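Local coordinates for protein 2-oxoglutarate carboxylase small subunit (Hydrogenobacter thermophilus, PDB 7KCT) that belongs to the biotin carboxylase family, with an ATP-grasp domain, and binds adenosine-5'-diphosphate, bicarbonate and magnesium ions, at residues L77-G82 / K106-I111; K13-N18 / E72-L77. All coordinates share one frame; numbering follows the deposited sequence.

Contact 1: L77-G82 / K106-I111; sequences LALEVG and KGITFI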
ATOM      1  N   LEU A  77      32.032 -13.556   3.735  1.00 24.48           N
ATOM      2  CA  LEU A  77      30.897 -14.360   3.250  1.00 29.08           C
ATOM      3  C   LEU A  77      30.472 -13.912   1.869  1.00 24.14           C
ATOM      4  O   LEU A  77      30.171 -14.739   1.004  1.00 26.42           O
ATOM      5  CB  LEU A  77      29.699 -14.279   4.196  1.00 29.24           C
ATOM      6  CG  LEU A  77      28.377 -14.933   3.802  1.00 27.94           C
ATOM      7  CD1 LEU A  77      28.541 -16.446   3.811  1.00 25.43           C
ATOM      8  CD2 LEU A  77      27.300 -14.471   4.793  1.00 31.05           C
ATOM      9  N   ALA A  78      30.423 -12.601   1.650  1.00 24.77           N
ATOM     10  CA  ALA A  78      30.054 -12.075   0.355  1.00 25.59           C
ATOM     11  C   ALA A  78      30.989 -12.602  -0.717  1.00 29.36           C
ATOM     12  O   ALA A  78      30.544 -13.004  -1.797  1.00 28.31           O
ATOM     13  CB  ALA A  78      30.096 -10.540   0.372  1.00 25.04           C
ATOM     14  N   LEU A  79      32.289 -12.649  -0.425  1.00 27.03           N
ATOM     15  CA  LEU A  79      33.222 -13.239  -1.380  1.00 31.86           C
ATOM     16  C   LEU A  79      32.944 -14.731  -1.621  1.00 28.88           C
ATOM     17  O   LEU A  79      32.981 -15.191  -2.769  1.00 31.81           O
ATOM     18  CB  LEU A  79      34.658 -13.028  -0.906  1.00 30.70           C
ATOM     19  CG  LEU A  79      35.229 -11.607  -0.914  1.00 32.04           C
ATOM     20  CD1 LEU A  79      36.628 -11.621  -0.243  1.00 35.87           C
ATOM     21  CD2 LEU A  79      35.259 -11.077  -2.339  1.00 32.89           C
ATOM     22  N   GLU A  80      32.689 -15.498  -0.558  1.00 29.11           N
ATOM     23  CA  GLU A  80      32.486 -16.953  -0.677  1.00 29.18           C
ATOM     24  C   GLU A  80      31.269 -17.316  -1.528  1.00 29.20           C
ATOM     25  O   GLU A  80      31.255 -18.366  -2.190  1.00 32.52           O
ATOM     26  CB  GLU A  80      32.327 -17.587   0.727  1.00 35.13           C
ATOM     27  CG  GLU A  80      33.592 -17.496   1.626  1.00 40.20           C
ATOM     28  CD  GLU A  80      33.309 -17.543   3.149  1.00 51.14           C
ATOM     29  OE1 GLU A  80      32.144 -17.709   3.586  1.00 43.18           O
ATOM     30  OE2 GLU A  80      34.283 -17.391   3.924  1.00 60.66           O
ATOM     31  N   VAL A  81      30.190 -16.532  -1.458  1.00 27.71           N
ATOM     32  CA  VAL A  81      28.981 -16.863  -2.217  1.00 28.32           C
ATOM     33  C   VAL A  81      28.886 -16.118  -3.536  1.00 30.60           C
ATOM     34  O   VAL A  81      27.891 -16.263  -4.249  1.00 27.47           O
ATOM     35  CB  VAL A  81      27.705 -16.623  -1.382  1.00 26.52           C
ATOM     36  CG1 VAL A  81      27.806 -17.326  -0.030  1.00 25.65           C
ATOM     37  CG2 VAL A  81      27.429 -15.161  -1.188  1.00 28.56           C
ATOM     38  N   GLY A  82      29.881 -15.321  -3.879  1.00 29.89           N
ATOM     39  CA  GLY A  82      29.843 -14.546  -5.099  1.00 31.21           C
ATOM     40  C   GLY A  82      28.895 -13.358  -5.133  1.00 35.02           C
ATOM     41  O   GLY A  82      28.455 -12.974  -6.220  1.00 31.60           O
ATOM     42  N   LYS A 106      38.418  -5.479  -0.918  1.00 35.61           N
ATOM     43  CA  LYS A 106      38.150  -6.844  -1.323  1.00 33.40           C
ATOM     44  C   LYS A 106      37.426  -6.933  -2.643  1.00 30.84           C
ATOM     45  O   LYS A 106      37.071  -8.037  -3.052  1.00 35.39           O
ATOM     46  CB  LYS A 106      37.337  -7.562  -0.250  1.00 33.47           C
ATOM     47  CG  LYS A 106      38.036  -7.627   1.086  1.00 37.65           C
ATOM     48  CD  LYS A 106      39.317  -8.412   1.026  1.00 46.22           C
ATOM     49  CE  LYS A 106      39.666  -8.945   2.400  1.00 49.32           C
ATOM     50  NZ  LYS A 106      40.995  -9.600   2.414  1.00 60.16           N
ATOM     51  N   GLY A 107      37.152  -5.804  -3.293  1.00 30.67           N
ATOM     52  CA  GLY A 107      36.472  -5.819  -4.562  1.00 35.53           C
ATOM     53  C   GLY A 107      34.973  -5.988  -4.494  1.00 39.35           C
ATOM     54  O   GLY A 107      34.358  -6.371  -5.498  1.00 33.17           O
ATOM     55  N   ILE A 108      34.362  -5.693  -3.351  1.00 33.98           N
ATOM     56  CA  ILE A 108      32.906  -5.763  -3.166  1.00 31.11           C
ATOM     57  C   ILE A 108      32.363  -4.344  -3.200  1.00 34.64           C
ATOM     58  O   ILE A 108      32.928  -3.452  -2.559  1.00 36.36           O
ATOM     59  CB  ILE A 108      32.552  -6.426  -1.824  1.00 34.32           C
ATOM     60  CG1 ILE A 108      33.135  -7.827  -1.740  1.00 34.76           C
ATOM     61  CG2 ILE A 108      31.028  -6.487  -1.592  1.00 33.81           C
ATOM     62  CD1 ILE A 108      32.548  -8.773  -2.727  1.00 35.21           C
ATOM     63  N   THR A 109      31.267  -4.121  -3.917  1.00 30.62           N
ATOM     64  CA  THR A 109      30.701  -2.771  -3.978  1.00 28.98           C
ATOM     65  C   THR A 109      29.835  -2.504  -2.726  1.00 29.97           C
ATOM     66  O   THR A 109      28.831  -3.195  -2.472  1.00 26.51           O
ATOM     67  CB  THR A 109      29.893  -2.582  -5.269  1.00 30.87           C
ATOM     68  OG1 THR A 109      30.728  -2.765  -6.421  1.00 31.88           O
ATOM     69  CG2 THR A 109      29.300  -1.182  -5.394  1.00 34.92           C
ATOM     70  N   PHE A 110      30.238  -1.516  -1.932  1.00 31.01           N
ATOM     71  CA  PHE A 110      29.427  -1.006  -0.815  1.00 29.73           C
ATOM     72  C   PHE A 110      28.331  -0.101  -1.388  1.00 34.43           C
ATOM     73  O   PHE A 110      28.642   0.863  -2.095  1.00 27.75           O
ATOM     74  CB  PHE A 110      30.346  -0.270   0.172  1.00 31.07           C
ATOM     75  CG  PHE A 110      29.649   0.236   1.420  1.00 30.24           C
ATOM     76  CD1 PHE A 110      29.449  -0.610   2.483  1.00 32.09           C
ATOM     77  CD2 PHE A 110      29.232   1.566   1.532  1.00 31.75           C
ATOM     78  CE1 PHE A 110      28.818  -0.166   3.636  1.00 31.85           C
ATOM     79  CE2 PHE A 110      28.573   2.019   2.686  1.00 24.70           C
ATOM     80  CZ  PHE A 110      28.358   1.156   3.720  1.00 26.96           C
ATOM     81  N   ILE A 111      27.054  -0.407  -1.106  1.00 26.37           N
ATOM     82  CA  ILE A 111      25.911   0.377  -1.613  1.00 22.87           C
ATOM     83  C   ILE A 111      25.680   1.512  -0.613  1.00 29.57           C
ATOM     84  O   ILE A 111      24.943   1.382   0.387  1.00 27.43           O
ATOM     85  CB  ILE A 111      24.666  -0.494  -1.822  1.00 26.77           C
ATOM     86  CG1 ILE A 111      24.965  -1.571  -2.878  1.00 24.47           C
ATOM     87  CG2 ILE A 111      23.455   0.348  -2.219  1.00 26.80           C
ATOM     88  CD1 ILE A 111      23.912  -2.684  -2.946  1.00 27.09           C
TER
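Leu79, near the end of helix 71-81, reaches across to Ile108 and makes the closest apolar touch of this contact, its CD2 lying 3.6 Å from Ile108 CD1. The same Leu79 methyl, CD2, rests 3.6 Å from the carbonyl oxygen O of Lys106, a van der Waals approach to the backbone. With chi1 at -69°, CG of Leu79 is swung beside its own backbone N, which carries both methyls toward the other segment. On the inner side Ala78 CB meets Ile108 CD1 at 4.3 Å; a small methyl suits a helix face that lies this near the strands, while the branched isoleucine is long enough to serve both helix residues.

Toward solvent the contact thins out: Leu79 and Lys106 are exposed, and CD1 of the leucine meets the lysine at CB, 4.1 Å away. The two side chains cross at about a right angle, and the lysine bends at chi2, leading its ammonium group away, as suits its charge.

Helices 71-81 and 97-105 each finish in a Schellman motif, with Gly82 and Gly107 at the positive phi that glycine readily adopts.

Ile108 leads into strand 109-110, one of the two edge strands of the parallel sheet within this chain. There Thr109 pairs through its backbone with Glu84 and Ile86, and the side chains of Ala78 and Ile108 both rest on Ile86 of strand 85-87.

Contact 2: K13-N18 / E72-L77; sequences KVLVAN and ERIVDL
The first strand of the Rossmann-like N-terminal domain, central in its five-stranded parallel sheet, packs here against a helix that covers one face of that sheet. Leu15 on strand 13-16 and Ala17 just beyond it turn their side chains toward helix 71-81, whereas Val16 points away from it. The side chains that meet are all apolar and buried.

Leu15 divides its two methyls between successive turns of the helix: CD2 touches Ile74 CG2 at 4.0 Å, and CD1 touches Leu77 CD2 at 3.8 Å. CD1 also lies 4.1 Å from the carbonyl oxygen O of Ile74, so this branch sits over the helix backbone between the two side chains. Chi1 of Leu15, at -175°, sets CG opposite the backbone N and extends the fork toward the helix, where it crosses Ile74 and Leu77 at about right angles. Ile74 answers with its short branch: CG2 rests between the leucine and Ala17 CB, 4.0 Å from the latter. The beta-branched isoleucine can thus meet two strand residues with one methyl. Alanine fits where the chain lies nearest the helix, the CA atoms of Ala17 and Ile74 being 7.3 Å apart.

Ala17 is also the centre of an inverse gamma turn, through which the strand passes into the loop before helix 20-32. Asn18 follows, and its ND2 donates hydrogen bonds to O of Pro88 and O of Tyr90.

Strand 13-16 runs between strands 36-41 and 85-87, with Leu15 bonded through its backbone to Ala85 and His87. Helix 20-32 covers the opposite face, where Val16 meets Ala23, Val26 and Ile27, while Phe99 of helix 97-105 touches Ile74 beside the contact.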
ATOM      1  N   LYS A  13      24.182 -10.608  -7.765  1.00 24.25           N
ATOM      2  CA  LYS A  13      23.844 -10.998  -6.415  1.00 24.98           C
ATOM      3  C   LYS A  13      24.222  -9.918  -5.376  1.00 25.94           C
ATOM      4  O   LYS A  13      25.275  -9.367  -5.462  1.00 23.24           O
ATOM      5  CB  LYS A  13      24.536 -12.307  -6.073  1.00 22.85           C
ATOM      6  CG  LYS A  13      24.205 -12.865  -4.714  1.00 24.66           C
ATOM      7  CD  LYS A  13      24.942 -14.138  -4.401  1.00 24.15           C
ATOM      8  CE  LYS A  13      24.544 -15.245  -5.335  1.00 24.25           C
ATOM      9  NZ  LYS A  13      25.015 -16.544  -4.871  1.00 26.51           N
ATOM     10  N   VAL A  14      23.328  -9.630  -4.429  1.00 22.65           N
ATOM     11  CA  VAL A  14      23.555  -8.628  -3.389  1.00 20.57           C
ATOM     12  C   VAL A  14      23.357  -9.311  -2.041  1.00 22.74           C
ATOM     13  O   VAL A  14      22.343 -10.004  -1.830  1.00 24.92           O
ATOM     14  CB  VAL A  14      22.593  -7.428  -3.518  1.00 21.18           C
ATOM     15  CG1 VAL A  14      22.670  -6.491  -2.289  1.00 28.01           C
ATOM     16  CG2 VAL A  14      22.827  -6.705  -4.782  1.00 24.70           C
ATOM     17  N   LEU A  15      24.291  -9.084  -1.126  1.00 21.65           N
ATOM     18  CA  LEU A  15      24.156  -9.449   0.281  1.00 21.29           C
ATOM     19  C   LEU A  15      23.615  -8.254   1.089  1.00 29.58           C
ATOM     20  O   LEU A  15      24.097  -7.113   0.960  1.00 25.48           O
ATOM     21  CB  LEU A  15      25.506  -9.925   0.790  1.00 20.92           C
ATOM     22  CG  LEU A  15      25.578 -10.484   2.218  1.00 27.28           C
ATOM     23  CD1 LEU A  15      26.753 -11.439   2.493  1.00 29.76           C
ATOM     24  CD2 LEU A  15      25.595  -9.397   3.301  1.00 25.52           C
ATOM     25  N   VAL A  16      22.583  -8.520   1.897  1.00 24.36           N
ATOM     26  CA  VAL A  16      21.906  -7.516   2.711  1.00 20.61           C
ATOM     27  C   VAL A  16      22.439  -7.700   4.125  1.00 25.85           C
ATOM     28  O   VAL A  16      22.167  -8.720   4.760  1.00 23.21           O
ATOM     29  CB  VAL A  16      20.388  -7.716   2.651  1.00 26.46           C
ATOM     30  CG1 VAL A  16      19.715  -6.692   3.472  1.00 29.33           C
ATOM     31  CG2 VAL A  16      19.897  -7.708   1.172  1.00 30.53           C
ATOM     32  N   ALA A  17      23.244  -6.769   4.621  1.00 26.98           N
ATOM     33  CA  ALA A  17      23.892  -6.954   5.927  1.00 21.85           C
ATOM     34  C   ALA A  17      23.041  -6.310   7.027  1.00 25.95           C
ATOM     35  O   ALA A  17      23.390  -5.282   7.612  1.00 26.09           O
ATOM     36  CB  ALA A  17      25.304  -6.389   5.908  1.00 27.58           C
ATOM     37  N   ASN A  18      21.840  -6.846   7.216  1.00 25.20           N
ATOM     38  CA  ASN A  18      20.879  -6.246   8.147  1.00 24.87           C
ATOM     39  C   ASN A  18      19.706  -7.207   8.354  1.00 23.56           C
ATOM     40  O   ASN A  18      19.782  -8.374   7.952  1.00 24.35           O
ATOM     41  CB  ASN A  18      20.412  -4.880   7.658  1.00 27.56           C
ATOM     42  CG  ASN A  18      20.130  -3.918   8.815  1.00 28.03           C
ATOM     43  OD1 ASN A  18      19.325  -4.195   9.718  1.00 25.02           O
ATOM     44  ND2 ASN A  18      20.778  -2.785   8.779  1.00 30.07           N
ATOM     45  N   GLU A  72      34.650  -8.204   9.057  1.00 29.24           N
ATOM     46  CA  GLU A  72      35.472  -9.172   8.331  1.00 31.57           C
ATOM     47  C   GLU A  72      34.659 -10.401   7.907  1.00 32.48           C
ATOM     48  O   GLU A  72      34.811 -10.893   6.776  1.00 28.78           O
ATOM     49  CB  GLU A  72      36.680  -9.590   9.176  1.00 36.11           C
ATOM     50  N   ARG A  73      33.827 -10.932   8.814  1.00 28.57           N
ATOM     51  CA  ARG A  73      33.069 -12.133   8.506  1.00 32.05           C
ATOM     52  C   ARG A  73      32.027 -11.886   7.416  1.00 29.88           C
ATOM     53  O   ARG A  73      31.819 -12.753   6.558  1.00 31.71           O
ATOM     54  CB  ARG A  73      32.408 -12.686   9.766  1.00 30.18           C
ATOM     55  CG  ARG A  73      31.949 -14.106   9.569  1.00 41.42           C
ATOM     56  CD  ARG A  73      31.003 -14.598  10.675  1.00 51.04           C
ATOM     57  NE  ARG A  73      31.681 -14.818  11.955  1.00 53.97           N
ATOM     58  CZ  ARG A  73      31.527 -14.047  13.030  1.00 53.13           C
ATOM     59  NH1 ARG A  73      30.707 -13.008  12.978  1.00 43.62           N
ATOM     60  NH2 ARG A  73      32.170 -14.322  14.161  1.00 49.82           N
ATOM     61  N   ILE A  74      31.394 -10.708   7.405  1.00 28.48           N
ATOM     62  CA  ILE A  74      30.363 -10.397   6.408  1.00 29.15           C
ATOM     63  C   ILE A  74      30.973 -10.221   5.023  1.00 31.49           C
ATOM     64  O   ILE A  74      30.434 -10.704   4.023  1.00 26.02           O
ATOM     65  CB  ILE A  74      29.606  -9.139   6.860  1.00 23.30           C
ATOM     66  CG1 ILE A  74      28.823  -9.466   8.124  1.00 25.43           C
ATOM     67  CG2 ILE A  74      28.641  -8.646   5.810  1.00 25.93           C
ATOM     68  CD1 ILE A  74      28.189  -8.263   8.835  1.00 26.06           C
ATOM     69  N   VAL A  75      32.104  -9.517   4.941  1.00 28.45           N
ATOM     70  CA  VAL A  75      32.765  -9.322   3.660  1.00 27.03           C
ATOM     71  C   VAL A  75      33.318 -10.633   3.129  1.00 27.93           C
ATOM     72  O   VAL A  75      33.231 -10.917   1.923  1.00 31.76           O
ATOM     73  CB  VAL A  75      33.866  -8.259   3.796  1.00 27.30           C
ATOM     74  CG1 VAL A  75      34.733  -8.285   2.564  1.00 32.86           C
ATOM     75  CG2 VAL A  75      33.238  -6.931   3.978  1.00 27.87           C
ATOM     76  N   ASP A  76      33.896 -11.443   4.008  1.00 28.46           N
ATOM     77  CA  ASP A  76      34.350 -12.771   3.625  1.00 32.14           C
ATOM     78  C   ASP A  76      33.196 -13.613   3.085  1.00 30.93           C
ATOM     79  O   ASP A  76      33.374 -14.373   2.130  1.00 26.69           O
ATOM     80  CB  ASP A  76      34.968 -13.496   4.816  1.00 29.52           C
ATOM     81  CG  ASP A  76      36.425 -13.103   5.075  1.00 48.67           C
ATOM     82  OD1 ASP A  76      37.011 -12.341   4.266  1.00 49.52           O
ATOM     83  OD2 ASP A  76      36.979 -13.559   6.104  1.00 51.52           O
ATOM     84  N   LEU A  77      32.032 -13.556   3.735  1.00 24.48           N
ATOM     85  CA  LEU A  77      30.897 -14.360   3.250  1.00 29.08           C
ATOM     86  C   LEU A  77      30.472 -13.912   1.869  1.00 24.14           C
ATOM     87  O   LEU A  77      30.171 -14.739   1.004  1.00 26.42           O
ATOM     88  CB  LEU A  77      29.699 -14.279   4.196  1.00 29.24           C
ATOM     89  CG  LEU A  77      28.377 -14.933   3.802  1.00 27.94           C
ATOM     90  CD1 LEU A  77      28.541 -16.446   3.811  1.00 25.43           C
ATOM     91  CD2 LEU A  77      27.300 -14.471   4.793  1.00 31.05           C
TER

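In the fold
Contacts 1 and 2 share helix 71-81, their centres about 6 Å apart; Leu77 lies in a segment of each but touches across contact 2 alone. Contact 2 sets the earlier part of the helix on the central strand of the parallel sheet; contact 1 places its last turn beside the approach to edge strand 109-110. Between them, Leu15 CD1 packs 3.9 Å from Ala78 N, and Lys106 CG 3.7 Å from Val75 CG1. Lys13 NZ, 3.0 Å from Val81 O, probably hydrogen-bonds to the helix end and also salt-bridges Glu56. In contact 2 the Ala17 side chain is about 13 Å from a bound ADP, and no residue of either contact lines the pocket that includes Tyr90.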